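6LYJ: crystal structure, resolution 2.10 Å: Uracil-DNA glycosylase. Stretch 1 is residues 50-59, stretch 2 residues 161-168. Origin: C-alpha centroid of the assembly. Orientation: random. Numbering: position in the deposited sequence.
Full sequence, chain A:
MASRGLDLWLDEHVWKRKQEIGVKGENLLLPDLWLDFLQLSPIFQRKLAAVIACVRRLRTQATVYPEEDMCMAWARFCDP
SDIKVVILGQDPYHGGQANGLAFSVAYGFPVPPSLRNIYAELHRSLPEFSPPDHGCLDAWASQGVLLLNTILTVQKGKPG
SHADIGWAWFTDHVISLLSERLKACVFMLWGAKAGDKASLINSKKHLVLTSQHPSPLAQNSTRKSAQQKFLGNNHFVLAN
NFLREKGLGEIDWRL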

# COMPACT_ATOMS: atom_id res chain seq x y z
N ALA A 50 -11.21 -22.81 1.11
CA ALA A 50 -12.27 -22.31 0.24
C ALA A 50 -11.85 -21.00 -0.42
O ALA A 50 -12.17 -20.76 -1.59
CB ALA A 50 -13.56 -22.13 1.04
N VAL A 51 -11.14 -20.14 0.32
CA VAL A 51 -10.65 -18.91 -0.30
C VAL A 51 -9.64 -19.24 -1.40
O VAL A 51 -9.66 -18.66 -2.50
CB VAL A 51 -10.05 -17.97 0.75
CG1 VAL A 51 -9.61 -16.67 0.11
CG2 VAL A 51 -11.06 -17.70 1.86
N ILE A 52 -8.72 -20.16 -1.10
CA ILE A 52 -7.75 -20.61 -2.09
C ILE A 52 -8.45 -21.16 -3.33
O ILE A 52 -8.05 -20.88 -4.46
CB ILE A 52 -6.80 -21.64 -1.46
CG1 ILE A 52 -5.91 -20.96 -0.41
CG2 ILE A 52 -5.96 -22.34 -2.52
CD1 ILE A 52 -5.12 -21.91 0.44
N ALA A 53 -9.51 -21.95 -3.12
CA ALA A 53 -10.25 -22.51 -4.24
C ALA A 53 -10.93 -21.41 -5.06
O ALA A 53 -10.99 -21.49 -6.30
CB ALA A 53 -11.28 -23.52 -3.74
N CYS A 54 -11.47 -20.40 -4.39
CA CYS A 54 -12.07 -19.26 -5.10
C CYS A 54 -11.05 -18.60 -6.01
O CYS A 54 -11.34 -18.30 -7.17
CB CYS A 54 -12.63 -18.26 -4.09
SG CYS A 54 -13.32 -16.76 -4.83
N VAL A 55 -9.85 -18.34 -5.48
CA VAL A 55 -8.81 -17.73 -6.30
C VAL A 55 -8.45 -18.64 -7.47
O VAL A 55 -8.22 -18.17 -8.59
CB VAL A 55 -7.57 -17.38 -5.45
CG1 VAL A 55 -6.47 -16.79 -6.33
CG2 VAL A 55 -7.93 -16.42 -4.33
N ARG A 56 -8.39 -19.95 -7.23
CA ARG A 56 -8.11 -20.89 -8.31
C ARG A 56 -9.16 -20.82 -9.41
O ARG A 56 -8.82 -20.90 -10.60
CB ARG A 56 -8.00 -22.32 -7.78
CG ARG A 56 -6.70 -22.60 -7.04
CD ARG A 56 -6.48 -24.09 -6.86
NE ARG A 56 -5.28 -24.37 -6.09
CZ ARG A 56 -5.27 -25.06 -4.96
NH1 ARG A 56 -6.40 -25.57 -4.47
NH2 ARG A 56 -4.12 -25.27 -4.32
N ARG A 57 -10.43 -20.68 -9.04
CA ARG A 57 -11.47 -20.52 -10.05
C ARG A 57 -11.31 -19.22 -10.82
O ARG A 57 -11.46 -19.18 -12.04
CB ARG A 57 -12.87 -20.58 -9.42
CG ARG A 57 -13.28 -21.94 -8.87
CD ARG A 57 -14.76 -21.96 -8.51
NE ARG A 57 -15.14 -20.86 -7.61
CZ ARG A 57 -15.04 -20.90 -6.29
NH1 ARG A 57 -14.56 -21.97 -5.68
NH2 ARG A 57 -15.42 -19.85 -5.57
N LEU A 58 -11.00 -18.13 -10.10
CA LEU A 58 -10.86 -16.84 -10.76
C LEU A 58 -9.65 -16.79 -11.69
O LEU A 58 -9.65 -16.04 -12.67
CB LEU A 58 -10.77 -15.73 -9.71
CG LEU A 58 -12.01 -15.52 -8.84
CD1 LEU A 58 -11.69 -14.65 -7.64
CD2 LEU A 58 -13.13 -14.91 -9.67
N ARG A 59 -8.62 -17.60 -11.41
CA ARG A 59 -7.40 -17.54 -12.22
C ARG A 59 -7.60 -18.04 -13.65
O ARG A 59 -6.86 -17.63 -14.55
CB ARG A 59 -6.28 -18.34 -11.55
CG ARG A 59 -5.39 -17.53 -10.64
CD ARG A 59 -4.19 -18.33 -10.19
NE ARG A 59 -3.76 -17.91 -8.86
CZ ARG A 59 -2.99 -16.86 -8.62
NH1 ARG A 59 -2.53 -16.13 -9.63
NH2 ARG A 59 -2.66 -16.55 -7.38
N SER A 161 -10.25 -5.77 -6.38
CA SER A 161 -11.15 -6.73 -7.01
C SER A 161 -11.30 -8.00 -6.20
O SER A 161 -12.33 -8.68 -6.31
CB SER A 161 -10.66 -7.06 -8.42
OG SER A 161 -9.29 -7.44 -8.40
N HIS A 162 -10.32 -8.34 -5.36
CA HIS A 162 -10.42 -9.51 -4.49
C HIS A 162 -10.59 -9.13 -3.03
O HIS A 162 -10.27 -9.92 -2.14
CB HIS A 162 -9.20 -10.41 -4.67
CG HIS A 162 -9.14 -11.09 -6.00
ND1 HIS A 162 -8.15 -11.99 -6.33
CD2 HIS A 162 -9.94 -10.99 -7.09
CE1 HIS A 162 -8.35 -12.43 -7.56
NE2 HIS A 162 -9.43 -11.84 -8.05
N ALA A 163 -11.10 -7.92 -2.76
CA ALA A 163 -11.26 -7.46 -1.38
C ALA A 163 -12.32 -8.23 -0.61
O ALA A 163 -12.31 -8.19 0.63
CB ALA A 163 -11.60 -5.96 -1.36
N ASP A 164 -13.24 -8.92 -1.28
CA ASP A 164 -14.37 -9.55 -0.60
C ASP A 164 -14.44 -11.06 -0.80
O ASP A 164 -15.51 -11.65 -0.62
CB ASP A 164 -15.68 -8.90 -1.04
CG ASP A 164 -15.80 -7.45 -0.60
OD1 ASP A 164 -15.50 -7.16 0.58
OD2 ASP A 164 -16.17 -6.61 -1.44
N ILE A 165 -13.34 -11.70 -1.19
CA ILE A 165 -13.38 -13.14 -1.42
C ILE A 165 -12.93 -13.94 -0.21
O ILE A 165 -12.90 -15.18 -0.27
CB ILE A 165 -12.54 -13.51 -2.66
CG1 ILE A 165 -11.06 -13.27 -2.39
CG2 ILE A 165 -13.02 -12.72 -3.87
CD1 ILE A 165 -10.17 -13.75 -3.51
N GLY A 166 -12.59 -13.28 0.89
CA GLY A 166 -12.27 -13.95 2.13
C GLY A 166 -10.85 -13.77 2.62
O GLY A 166 -10.51 -14.31 3.67
N TRP A 167 -9.98 -13.04 1.90
CA TRP A 167 -8.63 -12.83 2.39
C TRP A 167 -8.62 -12.03 3.69
O TRP A 167 -7.77 -12.26 4.56
CB TRP A 167 -7.77 -12.12 1.34
CG TRP A 167 -7.30 -12.99 0.19
CD1 TRP A 167 -7.44 -12.74 -1.14
CD2 TRP A 167 -6.62 -14.25 0.29
NE1 TRP A 167 -6.88 -13.75 -1.88
CE2 TRP A 167 -6.37 -14.69 -1.02
CE3 TRP A 167 -6.20 -15.05 1.36
CZ2 TRP A 167 -5.72 -15.90 -1.29
CZ3 TRP A 167 -5.55 -16.24 1.09
CH2 TRP A 167 -5.32 -16.66 -0.23
N ALA A 168 -9.54 -11.06 3.83
CA ALA A 168 -9.52 -10.19 5.00
C ALA A 168 -9.76 -10.97 6.29
O ALA A 168 -9.12 -10.69 7.31
CB ALA A 168 -10.57 -9.08 4.84

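Packing of a helical stretch (residues 50-59) against a loop that leads into a second helix (residues 161-168) in uracil-DNA glycosylase. No hydrogen bond joins the two stretches; the contact is made by side chains of the helix packing against side chains and backbone of the other stretch, and buries 394 Å², both sides summed. The first helix satisfies its own backbone through i to i+4 bonds such as V55 N to V51 O (3.0 Å), and it turns V51, C54, V55 and L58 toward the loop. The backbones come nearest at V51 and G166, whose CA atoms lie 5.8 Å apart.

V51, I165 and W167 cover the most surface. V51, with chi1 in t, sets CG1 over one face of the W167 indole: CG1 lies 3.8 Å from the centroid of the six-membered ring and 10° off its normal, a CH-pi contact in which a methyl group meets the pi cloud. The same CG1 is 3.6 Å from I165 O, while V51 CG2 lies 3.9 Å from G166 O. G166 occupies the N-cap position before the second helix. Its backbone angles would jam a CB against the preceding carbonyl oxygen, and an ideal CB would also fall 2.7 Å from V51 CG2, so the absent side chain permits both these angles and the close approach to V51.

I165 closes a type I turn that begins at H162, and its side chain meets the helix over more than one turn. I165 CD1 packs 3.6 Å from V55 CG2, I165 CB lies 4.0 Å from C54 SG, and I165 CG2 is 4.4 Å from L58 CD1, apolar contacts that need no directed bonds. V55 CG2 also reaches W167, 3.8 Å from CZ2. L58 CD1 approaches H162 NE2 at 3.6 Å, oblique to the imidazole.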